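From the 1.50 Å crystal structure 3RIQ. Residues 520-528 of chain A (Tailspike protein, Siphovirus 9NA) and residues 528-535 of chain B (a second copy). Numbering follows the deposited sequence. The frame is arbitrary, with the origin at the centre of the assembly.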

# COMPACT_ATOMS: atom_id res chain seq x y z
N PHE A 520 57.13 11.65 -12.67
CA PHE A 520 56.95 12.97 -13.25
C PHE A 520 57.97 13.22 -14.34
O PHE A 520 59.02 12.55 -14.41
CB PHE A 520 57.04 14.07 -12.17
CG PHE A 520 58.42 14.23 -11.58
CD1 PHE A 520 58.85 13.44 -10.51
CD2 PHE A 520 59.29 15.21 -12.10
CE1 PHE A 520 60.14 13.63 -9.97
CE2 PHE A 520 60.56 15.39 -11.58
CZ PHE A 520 60.99 14.63 -10.51
N PHE A 521 57.65 14.18 -15.19
CA PHE A 521 58.59 14.67 -16.21
C PHE A 521 59.32 15.93 -15.78
O PHE A 521 58.69 16.90 -15.33
CB PHE A 521 57.87 14.91 -17.53
CG PHE A 521 57.42 13.65 -18.22
CD1 PHE A 521 56.10 13.19 -18.12
CD2 PHE A 521 58.34 12.89 -18.96
CE1 PHE A 521 55.68 12.01 -18.77
CE2 PHE A 521 57.93 11.69 -19.60
CZ PHE A 521 56.60 11.26 -19.50
N GLY A 522 60.65 15.92 -15.94
CA GLY A 522 61.53 17.04 -15.63
C GLY A 522 61.48 18.11 -16.71
O GLY A 522 60.72 17.99 -17.67
N THR A 523 62.30 19.15 -16.56
CA THR A 523 62.23 20.34 -17.45
C THR A 523 62.63 20.08 -18.89
O THR A 523 62.25 20.85 -19.79
CB THR A 523 63.08 21.51 -16.94
OG1 THR A 523 64.43 21.06 -16.74
CG2 THR A 523 62.51 22.07 -15.64
N ASP A 524 63.41 19.02 -19.10
CA ASP A 524 63.73 18.56 -20.45
C ASP A 524 63.07 17.21 -20.76
O ASP A 524 63.63 16.40 -21.50
CB ASP A 524 65.25 18.49 -20.65
N ASP A 525 61.86 16.99 -20.22
CA ASP A 525 61.10 15.76 -20.45
C ASP A 525 61.72 14.47 -19.92
O ASP A 525 61.33 13.38 -20.36
CB ASP A 525 60.82 15.57 -21.95
CG ASP A 525 59.83 16.58 -22.51
OD1 ASP A 525 58.84 16.88 -21.81
OD2 ASP A 525 60.06 17.05 -23.65
N GLU A 526 62.68 14.57 -19.00
CA GLU A 526 63.31 13.39 -18.38
C GLU A 526 62.29 12.73 -17.45
O GLU A 526 61.70 13.41 -16.60
CB GLU A 526 64.55 13.80 -17.56
CG GLU A 526 65.59 14.68 -18.27
CD GLU A 526 65.40 16.17 -18.01
OE1 GLU A 526 64.24 16.64 -17.76
OE2 GLU A 526 66.43 16.88 -18.06
N LEU A 527 62.03 11.42 -17.63
CA LEU A 527 61.16 10.70 -16.70
C LEU A 527 61.90 10.39 -15.40
O LEU A 527 63.03 9.89 -15.43
CB LEU A 527 60.61 9.41 -17.33
CG LEU A 527 59.58 8.65 -16.47
CD1 LEU A 527 58.25 9.41 -16.34
CD2 LEU A 527 59.30 7.27 -17.06
N ARG A 528 61.25 10.72 -14.27
CA ARG A 528 61.83 10.58 -12.96
C ARG A 528 60.81 10.04 -11.98
O ARG A 528 59.58 10.11 -12.23
CB ARG A 528 62.32 11.95 -12.46
CG ARG A 528 63.52 12.47 -13.23
CD ARG A 528 63.99 13.81 -12.72
NE ARG A 528 65.03 14.29 -13.61
CZ ARG A 528 65.30 15.58 -13.83
NH1 ARG A 528 64.61 16.53 -13.22
NH2 ARG A 528 66.27 15.90 -14.69
N ARG B 528 60.65 -2.76 -19.61
CA ARG B 528 60.76 -1.45 -20.22
C ARG B 528 59.55 -0.62 -19.90
O ARG B 528 58.48 -1.15 -19.52
CB ARG B 528 60.88 -1.61 -21.74
CG ARG B 528 62.20 -2.23 -22.18
CD ARG B 528 62.29 -2.35 -23.68
NE ARG B 528 63.51 -3.10 -23.99
CZ ARG B 528 63.68 -3.85 -25.07
NH1 ARG B 528 62.71 -3.98 -25.97
NH2 ARG B 528 64.83 -4.50 -25.24
N ILE B 529 59.71 0.69 -20.09
CA ILE B 529 58.63 1.65 -19.89
C ILE B 529 58.41 2.37 -21.20
O ILE B 529 59.35 2.97 -21.71
CB ILE B 529 58.99 2.70 -18.80
CG1 ILE B 529 59.28 2.01 -17.45
CG2 ILE B 529 57.89 3.79 -18.70
CD1 ILE B 529 59.89 2.95 -16.40
N LEU B 530 57.19 2.31 -21.74
CA LEU B 530 56.80 3.23 -22.81
C LEU B 530 56.27 4.50 -22.16
O LEU B 530 55.36 4.44 -21.32
CB LEU B 530 55.73 2.59 -23.70
CG LEU B 530 55.26 3.46 -24.86
CD1 LEU B 530 56.37 3.72 -25.91
CD2 LEU B 530 54.06 2.81 -25.53
N ALA B 531 56.82 5.65 -22.53
CA ALA B 531 56.39 6.93 -21.93
C ALA B 531 55.80 7.82 -22.98
O ALA B 531 56.49 8.13 -23.97
CB ALA B 531 57.56 7.62 -21.30
N LYS B 532 54.56 8.26 -22.76
CA LYS B 532 53.93 9.26 -23.60
C LYS B 532 54.11 10.61 -22.91
O LYS B 532 53.50 10.88 -21.88
CB LYS B 532 52.45 8.91 -23.81
CG LYS B 532 51.77 9.80 -24.89
CD LYS B 532 50.35 9.33 -25.21
CE LYS B 532 49.76 10.13 -26.40
NZ LYS B 532 48.46 9.57 -26.91
N LYS B 533 54.99 11.44 -23.46
CA LYS B 533 55.36 12.72 -22.84
C LYS B 533 54.21 13.73 -22.82
O LYS B 533 53.18 13.51 -23.44
CB LYS B 533 56.58 13.29 -23.58
CG LYS B 533 57.87 12.50 -23.34
CD LYS B 533 59.05 13.10 -24.15
CE LYS B 533 59.19 12.46 -25.52
NZ LYS B 533 60.11 13.19 -26.52
N PRO B 534 54.38 14.85 -22.09
CA PRO B 534 53.33 15.87 -22.06
C PRO B 534 52.95 16.45 -23.43
O PRO B 534 51.80 16.90 -23.61
CB PRO B 534 53.92 16.94 -21.13
CG PRO B 534 54.78 16.13 -20.17
CD PRO B 534 55.42 15.10 -21.08
N ASP B 535 53.88 16.40 -24.39
CA ASP B 535 53.60 16.91 -25.73
C ASP B 535 53.05 15.83 -26.68
O ASP B 535 52.79 16.12 -27.85
CB ASP B 535 54.83 17.62 -26.34
CG ASP B 535 55.98 16.67 -26.65
OD1 ASP B 535 55.84 15.46 -26.42
OD2 ASP B 535 57.05 17.14 -27.12
O HOH W 1 56.73 17.10 -23.46
O HOH W 2 59.34 16.02 -26.13

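The chain A stretch is a hairpin. Phe A520 and Arg A528 are paired through both of their backbone hydrogen bonds (N to O, 2.9 Å each way), and a type I turn from Gly A522 to Asp A525 reverses the chain, closed by Asp A525 N to Gly A522 O at 3.0 Å. Chain B runs past it as a strand already under way at Arg B528 that runs to Lys B532, followed by loop residues 533-535. No direct hydrogen bond joins the two stretches; they meet mainly through side chains, with two waters bridging. The CA atoms come nearest at Asp A525 and Lys B533 (CA to CA 6.9 Å) and at Leu A527 and Ala B531 (CA to CA 8.0 Å).

Phe A521 is the centre of the apolar contact. Its CA-to-CB bond points toward chain B, and with chi1 at -70° (m) and chi2 at 99° the ring offers one face to Pro B534, whose CD lies 3.8 Å from the ring centroid and 20° off its normal. This is a CH-pi contact: the proline CD, bonded to the backbone nitrogen, carries slightly polarised hydrogens that suit the electron-rich face. Ala B531 adds a methyl at the ring edge, its CB 4.2 Å from Phe A521 CZ, and the same CZ lies 3.9 Å from Lys B532 O. Farther along, Leu A527 (t, p) and Ile B529 (m, t) both point their CA-to-CB bonds toward the other stretch, and these rotamers bring Leu A527 CD2 to 4.1 Å from Ile B529 CG2, a contact of branched aliphatic groups in a buried setting.

Lys B533 combines both kinds of chemistry. Its CG lies 3.8 Å from Phe A521 CE2, and its CD 3.8 Å from Asp A525 CB, so the methylene chain packs against chain A while the ammonium reaches water. The chain is extended at chi2 and chi4 but bends at chi3, -91°, between the usual wells; in this bent form CD rests against Asp A525 CB and NZ meets water 2. That water accepts from Lys B533 NZ (3.0 Å) and donates to Asp A525 OD2 (2.8 Å) and Asp B535 OD2 (2.7 Å), placing one ammonium and two carboxylates around a single solvent molecule. Water 1 donates to Asp A525 OD1 (2.7 Å) and accepts a weak bond from Asp B535 N (3.1 Å). The CA-to-CB bond of Asp A525, at chi1 -69° (m), points toward chain B, and each carboxylate oxygen binds a water that also binds chain B.

Glu A526 points away and serves its own hairpin: OE1 accepts from Asp A524 N at 2.9 Å, and OE2 forms a salt bridge with Arg A528 NH2 at 3.5 Å. Glycine suits position A522, since an ideal CB there would lie 2.6 Å from Glu A526 OE1.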